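PDB 5GUF: CDP-archaeol synthase from Aeropyrum pernix K1, which catalyses the transfer of a CMP group from CTP to an archaeal ether lipid phosphate in the membrane, probably with magnesium, releasing diphosphate and yielding CDP-archaeol. Local coordinates for residues Asp48-Gly54 and Arg108-Glu113; Gly35-Asp41 and Gly54-Glu60; Met21-Met25 and Phe126-Leu131. All coordinates share one frame; numbering follows the deposited sequence.

Interaction 1: residues Asp48-Gly54 and Arg108-Glu113; sequences DGRRLLG and RRLGIE. With CTP (cytidine-5'-triphosphate), chain B.
The guanidinium of Arg109 meets the carboxylate of Asp48 with the two planes only 19° apart, although the side chains themselves cross at about a right angle. NE of Arg109 lies 2.7 Å from OD2 of Asp48 on its syn lone pair, in an almost straight bond (178° at the hydrogen), while the second pairing, NH2 to OD1, is weak. Bends at chi2 and chi3 fold the Arg109 chain back toward the loop, and the rest of its guanidinium edge serves main-chain carbonyls: NH2 donates to Arg51 O at 2.8 Å, from above that carbonyl plane, and NH1 to Leu52 O. All these partners lie near the guanidinium plane, which fixes its rotation. A water donating to both Asp48 OD2 and Arg109 O adds a second link, and Asp48 OD1 closes an Asx turn by accepting from Arg50 N.

Arg108 is turned to the nucleotide. Its NE and NH2 grip Ile112 O side-on, while NH1 divides its bonding between Leu53 O and CTP O2G, the latter at 2.7 Å. NH2 also donates to CTP O1G. Gly111 CA lies 3.9 Å above one face of the Arg50 guanidinium, offset toward its rim. Just past the end of helix 84-109, Gly111 takes a positive phi in a Schellman motif.

Chemically, a carboxylate and three successive carbonyls orient two adjacent arginines, and Arg108, held flat by Ile112 and Leu53, presents two N-H groups to the gamma-phosphate. This would help to offset the negative charge of the triphosphate.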
loop_
_atom_site.group_PDB
_atom_site.type_symbol
_atom_site.label_atom_id
_atom_site.label_comp_id
_atom_site.label_asym_id
_atom_site.label_seq_id
_atom_site.Cartn_x
_atom_site.Cartn_y
_atom_site.Cartn_z
ATOM N N ASP A 48 -4.651 -10.326 -23.050
ATOM C CA ASP A 48 -3.259 -10.171 -22.650
ATOM C C ASP A 48 -2.617 -11.494 -22.291
ATOM O O ASP A 48 -1.461 -11.507 -21.861
ATOM C CB ASP A 48 -3.134 -9.210 -21.472
ATOM C CG ASP A 48 -4.042 -9.579 -20.314
ATOM O OD1 ASP A 48 -4.524 -10.735 -20.265
ATOM O OD2 ASP A 48 -4.264 -8.707 -19.448
ATOM N N GLY A 49 -3.341 -12.602 -22.448
ATOM C CA GLY A 49 -2.835 -13.925 -22.153
ATOM C C GLY A 49 -3.027 -14.401 -20.731
ATOM O O GLY A 49 -2.664 -15.545 -20.428
ATOM N N ARG A 50 -3.577 -13.576 -19.850
ATOM C CA ARG A 50 -3.688 -13.907 -18.442
ATOM C C ARG A 50 -5.142 -14.193 -18.090
ATOM O O ARG A 50 -6.068 -13.692 -18.734
ATOM C CB ARG A 50 -3.154 -12.762 -17.567
ATOM C CG ARG A 50 -1.646 -12.527 -17.661
ATOM C CD ARG A 50 -0.878 -13.774 -17.280
ATOM N NE ARG A 50 0.429 -13.816 -17.932
ATOM C CZ ARG A 50 1.580 -14.093 -17.328
ATOM N NH1 ARG A 50 1.618 -14.377 -16.033
ATOM N NH2 ARG A 50 2.701 -14.089 -18.035
ATOM N N ARG A 51 -5.332 -14.982 -17.033
ATOM C CA ARG A 51 -6.677 -15.244 -16.533
ATOM C C ARG A 51 -7.338 -13.943 -16.098
ATOM O O ARG A 51 -6.672 -12.975 -15.720
ATOM C CB ARG A 51 -6.629 -16.219 -15.365
ATOM C CG ARG A 51 -6.285 -17.634 -15.774
ATOM C CD ARG A 51 -7.490 -18.355 -16.335
ATOM N NE ARG A 51 -8.528 -18.521 -15.320
ATOM C CZ ARG A 51 -8.512 -19.438 -14.347
ATOM N NH1 ARG A 51 -7.511 -20.310 -14.223
ATOM N NH2 ARG A 51 -9.514 -19.482 -13.484
ATOM N N LEU A 52 -8.662 -13.907 -16.200
ATOM C CA LEU A 52 -9.402 -12.747 -15.716
ATOM C C LEU A 52 -9.171 -12.544 -14.218
ATOM O O LEU A 52 -8.852 -11.434 -13.769
ATOM C CB LEU A 52 -10.886 -12.924 -16.024
ATOM C CG LEU A 52 -11.841 -11.905 -15.412
ATOM C CD1 LEU A 52 -11.628 -10.551 -16.053
ATOM C CD2 LEU A 52 -13.293 -12.367 -15.538
ATOM N N LEU A 53 -9.301 -13.619 -13.432
ATOM C CA LEU A 53 -9.020 -13.615 -11.998
ATOM C C LEU A 53 -7.992 -14.649 -11.586
ATOM O O LEU A 53 -7.144 -14.359 -10.740
ATOM C CB LEU A 53 -10.308 -13.845 -11.185
ATOM C CG LEU A 53 -11.361 -12.721 -11.253
ATOM C CD1 LEU A 53 -12.587 -13.032 -10.368
ATOM C CD2 LEU A 53 -10.777 -11.341 -10.909
ATOM N N GLY A 54 -8.029 -15.844 -12.176
ATOM C CA GLY A 54 -7.180 -16.936 -11.761
ATOM C C GLY A 54 -7.938 -17.929 -10.902
ATOM O O GLY A 54 -9.070 -17.692 -10.457
ATOM N N ARG A 108 -3.298 -10.070 -12.201
ATOM C CA ARG A 108 -3.283 -10.761 -13.486
ATOM C C ARG A 108 -2.950 -9.796 -14.620
ATOM O O ARG A 108 -2.135 -10.117 -15.489
ATOM C CB ARG A 108 -4.629 -11.454 -13.746
ATOM C CG ARG A 108 -5.029 -12.583 -12.770
ATOM C CD ARG A 108 -4.010 -13.725 -12.635
ATOM N NE ARG A 108 -3.006 -13.487 -11.596
ATOM C CZ ARG A 108 -3.237 -13.561 -10.285
ATOM N NH1 ARG A 108 -4.448 -13.860 -9.832
ATOM N NH2 ARG A 108 -2.256 -13.324 -9.421
ATOM N N ARG A 109 -3.570 -8.611 -14.630
ATOM C CA ARG A 109 -3.295 -7.636 -15.681
ATOM C C ARG A 109 -1.832 -7.209 -15.693
ATOM O O ARG A 109 -1.324 -6.770 -16.732
ATOM C CB ARG A 109 -4.191 -6.402 -15.525
ATOM C CG ARG A 109 -5.673 -6.713 -15.503
ATOM C CD ARG A 109 -6.242 -7.143 -16.860
ATOM N NE ARG A 109 -5.872 -8.499 -17.296
ATOM C CZ ARG A 109 -6.286 -9.640 -16.736
ATOM N NH1 ARG A 109 -7.087 -9.626 -15.677
ATOM N NH2 ARG A 109 -5.885 -10.809 -17.235
ATOM N N LEU A 110 -1.140 -7.328 -14.563
ATOM C CA LEU A 110 0.268 -6.974 -14.484
ATOM C C LEU A 110 1.189 -8.150 -14.783
ATOM O O LEU A 110 2.413 -8.019 -14.636
ATOM C CB LEU A 110 0.578 -6.417 -13.098
ATOM C CG LEU A 110 -0.101 -5.097 -12.766
ATOM C CD1 LEU A 110 0.177 -4.772 -11.320
ATOM C CD2 LEU A 110 0.403 -3.989 -13.675
ATOM N N GLY A 111 0.634 -9.294 -15.177
ATOM C CA GLY A 111 1.426 -10.486 -15.382
ATOM C C GLY A 111 1.911 -11.179 -14.130
ATOM O O GLY A 111 2.825 -12.003 -14.211
ATOM N N ILE A 112 1.328 -10.900 -12.973
ATOM C CA ILE A 112 1.712 -11.594 -11.748
ATOM C C ILE A 112 0.908 -12.884 -11.643
ATOM O O ILE A 112 -0.321 -12.844 -11.521
ATOM C CB ILE A 112 1.490 -10.713 -10.517
ATOM C CG1 ILE A 112 2.270 -9.388 -10.619
ATOM C CG2 ILE A 112 1.922 -11.445 -9.312
ATOM C CD1 ILE A 112 1.878 -8.359 -9.523
ATOM N N GLU A 113 1.596 -14.026 -11.671
ATOM C CA GLU A 113 0.880 -15.294 -11.672
ATOM C C GLU A 113 0.200 -15.566 -10.340
ATOM O O GLU A 113 0.598 -15.056 -9.289
ATOM C CB GLU A 113 1.795 -16.462 -12.032
ATOM C CG GLU A 113 2.331 -16.351 -13.456
ATOM C CD GLU A 113 3.582 -17.163 -13.723
ATOM O OE1 GLU A 113 4.073 -17.095 -14.870
ATOM O OE2 GLU A 113 4.060 -17.881 -12.823
HETATM N N1 CTP B . -9.651 -18.476 -2.101
HETATM C C2 CTP B . -10.802 -18.924 -2.746
HETATM N N3 CTP B . -11.778 -18.040 -3.181
HETATM C C4 CTP B . -11.633 -16.686 -2.916
HETATM C C5 CTP B . -10.499 -16.237 -2.227
HETATM C C6 CTP B . -9.441 -17.117 -1.982
HETATM O O2 CTP B . -10.964 -20.127 -2.941
HETATM N N4 CTP B . -12.573 -15.837 -3.321
HETATM C "C1'" CTP B . -8.665 -19.485 -1.608
HETATM C "C2'" CTP B . -7.838 -20.037 -2.758
HETATM O "O2'" CTP B . -7.479 -21.366 -2.452
HETATM C "C3'" CTP B . -6.598 -19.182 -2.724
HETATM C "C4'" CTP B . -6.401 -19.039 -1.221
HETATM O "O4'" CTP B . -7.717 -18.968 -0.675
HETATM O "O3'" CTP B . -5.526 -19.815 -3.370
HETATM C "C5'" CTP B . -5.533 -17.834 -0.855
HETATM O "O5'" CTP B . -6.162 -16.619 -1.202
HETATM P PA CTP B . -5.362 -15.530 -2.067
HETATM O O1A CTP B . -4.007 -15.363 -1.415
HETATM O O2A CTP B . -6.108 -14.216 -2.172
HETATM O O3A CTP B . -5.253 -16.209 -3.527
HETATM P PB CTP B . -3.868 -16.524 -4.289
HETATM O O1B CTP B . -3.654 -18.024 -4.285
HETATM O O2B CTP B . -2.675 -15.839 -3.675
HETATM O O3B CTP B . -4.165 -15.960 -5.777
HETATM P PG CTP B . -3.911 -14.420 -6.220
HETATM O O1G CTP B . -2.540 -14.324 -6.838
HETATM O O2G CTP B . -5.013 -14.074 -7.172
HETATM O O3G CTP B . -3.981 -13.490 -5.042
HETATM O O HOH W 1 -2.437 -6.307 -18.977
#

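Interaction 2: residues Gly35-Asp41 and Gly54-Glu60; sequences GGRRPVD and GDGKTIE. With CTP (cytidine-5'-triphosphate), chain B.
Main-chain hydrogen bonds join Arg38 and Val40 to the residues leading into helix 59-80: Ile59 N donates to Arg38 O and Val40 N to Lys57 O, each at 2.8 Å. They flank a single beta bridge between Pro39 and Thr58, whose CA atoms are 4.2 Å apart. CA-H...O contacts from Thr58 to Arg38 O and from Pro39 to Lys57 O support the same close pairing.

Carboxylates supply the side-chain to main-chain bonds. Glu60, bent at chi2 (85°), brings its carboxylate back over Gly36 to the N-H of Arg38; both oxygens accept from Arg38 N through their syn lone pairs, OE2 at 3.1 Å. Farther along, Asp41 OD2 takes Gly54 N at 2.9 Å from above its plane, and its OD1 pairs with Arg51. A water bonded to Asp41 N, Gly54 O and Lys57 O bridges the same end.

Apolar contact is slight: Val40 CG2 lies 4.3 Å from Ile59 CG1. Gly36, with no side chain, brings its CA to 3.4 Å from Thr58 OG1.

Ligand bonds come from Thr58 of the bridge and its neighbour Lys57. Thr58 OG1 donates to the cytosine O2 of CTP and also caps Gly61 N, while Lys57 NZ reaches O2A of the alpha-phosphate in a bond modelled as very short and is salt-bridged to Asp100.

Residues 35-41 leave helix 31-34, and residues 54-60 run into the first turn of helix 59-80, with Thr58 as its N-cap; helix 84-109 packs alongside, its Met101 against Val40 and Lys57.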
loop_
_atom_site.group_PDB
_atom_site.type_symbol
_atom_site.label_atom_id
_atom_site.label_comp_id
_atom_site.label_asym_id
_atom_site.label_seq_id
_atom_site.Cartn_x
_atom_site.Cartn_y
_atom_site.Cartn_z
ATOM N N GLY A 35 -11.236 -24.060 0.906
ATOM C CA GLY A 35 -10.839 -24.622 -0.371
ATOM C C GLY A 35 -11.632 -23.994 -1.496
ATOM O O GLY A 35 -11.721 -22.764 -1.614
ATOM N N GLY A 36 -12.225 -24.839 -2.319
ATOM C CA GLY A 36 -12.934 -24.421 -3.507
ATOM C C GLY A 36 -12.202 -24.858 -4.762
ATOM O O GLY A 36 -10.974 -24.997 -4.784
ATOM N N ARG A 37 -12.962 -25.084 -5.819
ATOM C CA ARG A 37 -12.358 -25.551 -7.060
ATOM C C ARG A 37 -13.063 -25.029 -8.300
ATOM O O ARG A 37 -12.584 -25.291 -9.407
ATOM C CB ARG A 37 -12.328 -27.089 -7.088
ATOM C CG ARG A 37 -10.940 -27.700 -6.906
ATOM C CD ARG A 37 -10.735 -28.883 -7.851
ATOM N NE ARG A 37 -10.399 -28.459 -9.212
ATOM C CZ ARG A 37 -10.403 -29.263 -10.271
ATOM N NH1 ARG A 37 -10.080 -28.788 -11.469
ATOM N NH2 ARG A 37 -10.745 -30.538 -10.136
ATOM N N ARG A 38 -14.178 -24.316 -8.161
ATOM C CA ARG A 38 -14.860 -23.708 -9.288
ATOM C C ARG A 38 -14.454 -22.244 -9.367
ATOM O O ARG A 38 -14.879 -21.447 -8.513
ATOM C CB ARG A 38 -16.374 -23.835 -9.140
ATOM C CG ARG A 38 -16.877 -25.256 -9.029
ATOM C CD ARG A 38 -18.380 -25.282 -8.766
ATOM N NE ARG A 38 -18.817 -26.570 -8.231
ATOM C CZ ARG A 38 -19.506 -27.477 -8.919
ATOM N NH1 ARG A 38 -19.852 -27.239 -10.179
ATOM N NH2 ARG A 38 -19.854 -28.625 -8.343
ATOM N N PRO A 39 -13.646 -21.842 -10.348
ATOM C CA PRO A 39 -13.214 -20.442 -10.415
ATOM C C PRO A 39 -14.376 -19.504 -10.687
ATOM O O PRO A 39 -15.254 -19.780 -11.507
ATOM C CB PRO A 39 -12.214 -20.435 -11.577
ATOM C CG PRO A 39 -12.668 -21.558 -12.460
ATOM C CD PRO A 39 -13.178 -22.626 -11.503
ATOM N N VAL A 40 -14.363 -18.372 -9.986
ATOM C CA VAL A 40 -15.311 -17.301 -10.268
ATOM C C VAL A 40 -15.256 -16.900 -11.741
ATOM O O VAL A 40 -16.289 -16.612 -12.360
ATOM C CB VAL A 40 -15.034 -16.099 -9.342
ATOM C CG1 VAL A 40 -15.996 -14.968 -9.637
ATOM C CG2 VAL A 40 -15.133 -16.526 -7.875
ATOM N N ASP A 41 -14.054 -16.872 -12.331
ATOM C CA ASP A 41 -13.911 -16.373 -13.698
ATOM C C ASP A 41 -14.179 -17.444 -14.759
ATOM O O ASP A 41 -13.906 -17.199 -15.936
ATOM C CB ASP A 41 -12.520 -15.735 -13.912
ATOM C CG ASP A 41 -11.370 -16.756 -13.933
ATOM O OD1 ASP A 41 -11.619 -17.974 -13.884
ATOM O OD2 ASP A 41 -10.192 -16.335 -13.999
ATOM N N GLY A 54 -8.029 -15.844 -12.176
ATOM C CA GLY A 54 -7.180 -16.936 -11.761
ATOM C C GLY A 54 -7.938 -17.929 -10.902
ATOM O O GLY A 54 -9.070 -17.692 -10.457
ATOM N N ASP A 55 -7.271 -19.066 -10.657
ATOM C CA ASP A 55 -7.873 -20.159 -9.898
ATOM C C ASP A 55 -7.996 -19.855 -8.412
ATOM O O ASP A 55 -8.715 -20.566 -7.711
ATOM C CB ASP A 55 -7.060 -21.449 -10.080
ATOM C CG ASP A 55 -7.344 -22.133 -11.403
ATOM O OD1 ASP A 55 -8.448 -21.912 -11.965
ATOM O OD2 ASP A 55 -6.470 -22.898 -11.871
ATOM N N GLY A 56 -7.305 -18.834 -7.915
ATOM C CA GLY A 56 -7.353 -18.535 -6.501
ATOM C C GLY A 56 -8.676 -17.983 -6.020
ATOM O O GLY A 56 -8.852 -17.845 -4.810
ATOM N N LYS A 57 -9.598 -17.662 -6.923
ATOM C CA LYS A 57 -10.893 -17.080 -6.577
ATOM C C LYS A 57 -11.959 -18.088 -6.988
ATOM O O LYS A 57 -12.283 -18.216 -8.176
ATOM C CB LYS A 57 -11.102 -15.736 -7.274
ATOM C CG LYS A 57 -10.023 -14.722 -6.972
ATOM C CD LYS A 57 -9.830 -14.531 -5.460
ATOM C CE LYS A 57 -8.424 -14.056 -5.185
ATOM N NZ LYS A 57 -7.969 -14.044 -3.781
ATOM N N THR A 58 -12.501 -18.807 -6.012
ATOM C CA THR A 58 -13.452 -19.868 -6.285
ATOM C C THR A 58 -14.817 -19.465 -5.753
ATOM O O THR A 58 -14.928 -18.592 -4.895
ATOM C CB THR A 58 -12.979 -21.190 -5.672
ATOM O OG1 THR A 58 -12.880 -21.062 -4.250
ATOM C CG2 THR A 58 -11.591 -21.554 -6.218
ATOM N N ILE A 59 -15.863 -20.071 -6.319
ATOM C CA ILE A 59 -17.229 -19.753 -5.907
ATOM C C ILE A 59 -17.491 -20.274 -4.494
ATOM O O ILE A 59 -18.212 -19.645 -3.707
ATOM C CB ILE A 59 -18.239 -20.326 -6.923
ATOM C CG1 ILE A 59 -18.300 -19.442 -8.164
ATOM C CG2 ILE A 59 -19.644 -20.388 -6.343
ATOM C CD1 ILE A 59 -18.481 -20.219 -9.438
ATOM N N GLU A 60 -16.912 -21.431 -4.155
ATOM C CA GLU A 60 -16.989 -21.923 -2.788
ATOM C C GLU A 60 -16.289 -20.959 -1.845
ATOM O O GLU A 60 -16.751 -20.729 -0.721
ATOM C CB GLU A 60 -16.370 -23.321 -2.688
ATOM C CG GLU A 60 -16.844 -24.322 -3.740
ATOM C CD GLU A 60 -16.047 -24.238 -5.066
ATOM O OE1 GLU A 60 -16.064 -23.181 -5.738
ATOM O OE2 GLU A 60 -15.387 -25.233 -5.430
HETATM N N1 CTP B . -9.651 -18.476 -2.101
HETATM C C2 CTP B . -10.802 -18.924 -2.746
HETATM N N3 CTP B . -11.778 -18.040 -3.181
HETATM C C4 CTP B . -11.633 -16.686 -2.916
HETATM C C5 CTP B . -10.499 -16.237 -2.227
HETATM C C6 CTP B . -9.441 -17.117 -1.982
HETATM O O2 CTP B . -10.964 -20.127 -2.941
HETATM N N4 CTP B . -12.573 -15.837 -3.321
HETATM C "C1'" CTP B . -8.665 -19.485 -1.608
HETATM C "C2'" CTP B . -7.838 -20.037 -2.758
HETATM O "O2'" CTP B . -7.479 -21.366 -2.452
HETATM C "C3'" CTP B . -6.598 -19.182 -2.724
HETATM C "C4'" CTP B . -6.401 -19.039 -1.221
HETATM O "O4'" CTP B . -7.717 -18.968 -0.675
HETATM O "O3'" CTP B . -5.526 -19.815 -3.370
HETATM C "C5'" CTP B . -5.533 -17.834 -0.855
HETATM O "O5'" CTP B . -6.162 -16.619 -1.202
HETATM P PA CTP B . -5.362 -15.530 -2.067
HETATM O O1A CTP B . -4.007 -15.363 -1.415
HETATM O O2A CTP B . -6.108 -14.216 -2.172
HETATM O O3A CTP B . -5.253 -16.209 -3.527
HETATM P PB CTP B . -3.868 -16.524 -4.289
HETATM O O1B CTP B . -3.654 -18.024 -4.285
HETATM O O2B CTP B . -2.675 -15.839 -3.675
HETATM O O3B CTP B . -4.165 -15.960 -5.777
HETATM P PG CTP B . -3.911 -14.420 -6.220
HETATM O O1G CTP B . -2.540 -14.324 -6.838
HETATM O O2G CTP B . -5.013 -14.074 -7.172
HETATM O O3G CTP B . -3.981 -13.490 -5.042
HETATM O O HOH W 2 -11.681 -17.043 -10.815
#

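Interaction 3: residues Met21-Met25 and Phe126-Leu131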
loop_
_atom_site.group_PDB
_atom_site.type_symbol
_atom_site.label_atom_id
_atom_site.label_comp_id
_atom_site.label_asym_id
_atom_site.label_seq_id
_atom_site.Cartn_x
_atom_site.Cartn_y
_atom_site.Cartn_z
ATOM N N MET A 21 -14.548 -4.048 11.368
ATOM C CA MET A 21 -13.844 -4.725 10.287
ATOM C C MET A 21 -13.678 -6.231 10.480
ATOM O O MET A 21 -13.317 -6.919 9.514
ATOM C CB MET A 21 -12.463 -4.108 10.110
ATOM C CG MET A 21 -12.483 -2.742 9.454
ATOM S SD MET A 21 -12.910 -2.859 7.697
ATOM C CE MET A 21 -14.506 -2.047 7.697
ATOM N N LEU A 22 -13.907 -6.760 11.684
ATOM C CA LEU A 22 -13.664 -8.184 11.907
ATOM C C LEU A 22 -14.485 -9.084 10.986
ATOM O O LEU A 22 -13.971 -10.139 10.587
ATOM C CB LEU A 22 -13.888 -8.536 13.386
ATOM C CG LEU A 22 -12.613 -8.470 14.251
ATOM C CD1 LEU A 22 -12.936 -8.367 15.737
ATOM C CD2 LEU A 22 -11.698 -9.660 13.999
ATOM N N PRO A 23 -15.722 -8.755 10.614
ATOM C CA PRO A 23 -16.389 -9.571 9.582
ATOM C C PRO A 23 -15.643 -9.608 8.260
ATOM O O PRO A 23 -15.608 -10.657 7.608
ATOM C CB PRO A 23 -17.762 -8.897 9.444
ATOM C CG PRO A 23 -18.020 -8.366 10.821
ATOM C CD PRO A 23 -16.678 -7.914 11.356
ATOM N N ALA A 24 -15.051 -8.487 7.841
ATOM C CA ALA A 24 -14.274 -8.463 6.602
ATOM C C ALA A 24 -13.010 -9.311 6.728
ATOM O O ALA A 24 -12.682 -10.093 5.830
ATOM C CB ALA A 24 -13.919 -7.017 6.244
ATOM N N MET A 25 -12.276 -9.142 7.832
ATOM C CA MET A 25 -11.108 -9.973 8.106
ATOM C C MET A 25 -11.470 -11.453 8.059
ATOM O O MET A 25 -10.740 -12.271 7.489
ATOM C CB MET A 25 -10.530 -9.620 9.475
ATOM C CG MET A 25 -9.743 -8.323 9.513
ATOM S SD MET A 25 -9.083 -7.979 11.162
ATOM C CE MET A 25 -10.341 -6.898 11.816
ATOM N N PHE A 126 -8.664 -6.348 0.394
ATOM C CA PHE A 126 -9.942 -6.627 1.036
ATOM C C PHE A 126 -10.303 -5.534 2.039
ATOM O O PHE A 126 -11.487 -5.222 2.218
ATOM C CB PHE A 126 -9.892 -7.996 1.737
ATOM C CG PHE A 126 -9.291 -7.928 3.094
ATOM C CD1 PHE A 126 -7.922 -8.003 3.258
ATOM C CD2 PHE A 126 -10.085 -7.701 4.215
ATOM C CE1 PHE A 126 -7.357 -7.893 4.520
ATOM C CE2 PHE A 126 -9.514 -7.576 5.468
ATOM C CZ PHE A 126 -8.144 -7.686 5.611
ATOM N N TYR A 127 -9.297 -4.971 2.715
ATOM C CA TYR A 127 -9.537 -3.893 3.666
ATOM C C TYR A 127 -10.091 -2.659 2.974
ATOM O O TYR A 127 -10.987 -1.992 3.510
ATOM C CB TYR A 127 -8.244 -3.560 4.410
ATOM C CG TYR A 127 -8.300 -2.298 5.236
ATOM C CD1 TYR A 127 -8.999 -2.261 6.432
ATOM C CD2 TYR A 127 -7.646 -1.136 4.823
ATOM C CE1 TYR A 127 -9.051 -1.108 7.195
ATOM C CE2 TYR A 127 -7.697 0.022 5.583
ATOM C CZ TYR A 127 -8.411 0.025 6.767
ATOM O OH TYR A 127 -8.477 1.166 7.543
ATOM N N LEU A 128 -9.582 -2.354 1.774
ATOM C CA LEU A 128 -10.001 -1.184 1.005
ATOM C C LEU A 128 -11.405 -1.353 0.434
ATOM O O LEU A 128 -12.188 -0.397 0.417
ATOM C CB LEU A 128 -8.989 -0.925 -0.122
ATOM C CG LEU A 128 -7.572 -0.488 0.293
ATOM C CD1 LEU A 128 -6.562 -0.573 -0.856
ATOM C CD2 LEU A 128 -7.603 0.931 0.880
ATOM N N GLY A 129 -11.740 -2.549 -0.052
ATOM C CA GLY A 129 -13.119 -2.807 -0.443
ATOM C C GLY A 129 -14.088 -2.694 0.727
ATOM O O GLY A 129 -15.150 -2.076 0.618
ATOM N N ALA A 130 -13.735 -3.297 1.862
ATOM C CA ALA A 130 -14.604 -3.241 3.034
ATOM C C ALA A 130 -14.742 -1.810 3.542
ATOM O O ALA A 130 -15.852 -1.346 3.838
ATOM C CB ALA A 130 -14.060 -4.157 4.132
ATOM N N LEU A 131 -13.621 -1.093 3.620
ATOM C CA LEU A 131 -13.643 0.322 3.979
ATOM C C LEU A 131 -14.538 1.137 3.044
ATOM O O LEU A 131 -15.305 1.993 3.506
ATOM C CB LEU A 131 -12.217 0.878 3.971
ATOM C CG LEU A 131 -12.055 2.360 4.285
ATOM C CD1 LEU A 131 -12.138 2.584 5.790
ATOM C CD2 LEU A 131 -10.718 2.827 3.758
#
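Met21 lays its sulfur beside the methyl of Ala130 and the ring of Tyr127, with SD 4.0 Å from Ala130 CB and 4.2 Å from Tyr127 CD1. The side chains of Met21 and Tyr127 cross at about a right angle, and SD stands 5.2 Å from the ring centroid, 62° off the normal: an oblique Met-aromatic contact. Bends at chi2 (-71°) and chi3 carry the sulfur and CE toward helix 121-136, where CE comes close to the backbone of Ala130.

Beside this, Ala24 and Ala130 meet methyl to methyl, their CB atoms 3.6 Å apart, at the point where the CA atoms of the two backbones are nearest (6.3 Å). The Phe126 ring packs against the backbone of Ala24 and Met25: CD2 lies 3.9 Å from Ala24 O, and CE2 meets CA and CG of Met25. One of its faces rests against Tyr127 CB. The hydroxyl of Tyr127 finds its partner elsewhere, at Ala146 O.

Helix 84-109 closes on the alanine pair through Ile92, and helix 143-161 reaches the aromatic pair through Val153, Ala149 and Ala150.

The axes of the two segments approach to 9.9 Å, their directions 139° apart, so the helices are steeply inclined antiparallel neighbours. Close small-residue contact at the crossing, accompanied by methionine and aromatic side chains, is apolar helix packing in the predicted transmembrane bundle of this enzyme, near the centre of the chain.

In the fold
Interactions 1 and 2 are adjoining contacts of the loop 35-58 with helix ends, both touching CTP and sharing Gly54 although their centres are 15 Å apart. They are joined by the salt bridge from Arg51 NH2 to Asp41 OD1, 2.6 Å long, and a probable hydrogen bond from Leu53 N to Asp41 OD2. Between them they address both ends of the nucleotide: interaction 2 reaches the cytosine and alpha-phosphate, interaction 1 the gamma-phosphate. Lys107, Arg114 and Gly115 supply further hydrogen bonds to the ligand. Interaction 3 lies deeper, its centre about 20 Å from that of interaction 2, and touches neither. Its Phe126 side chain nevertheless comes within about 8 Å of CTP. Along the chain, residues 21-25 and 126-131 enclose both other contacts.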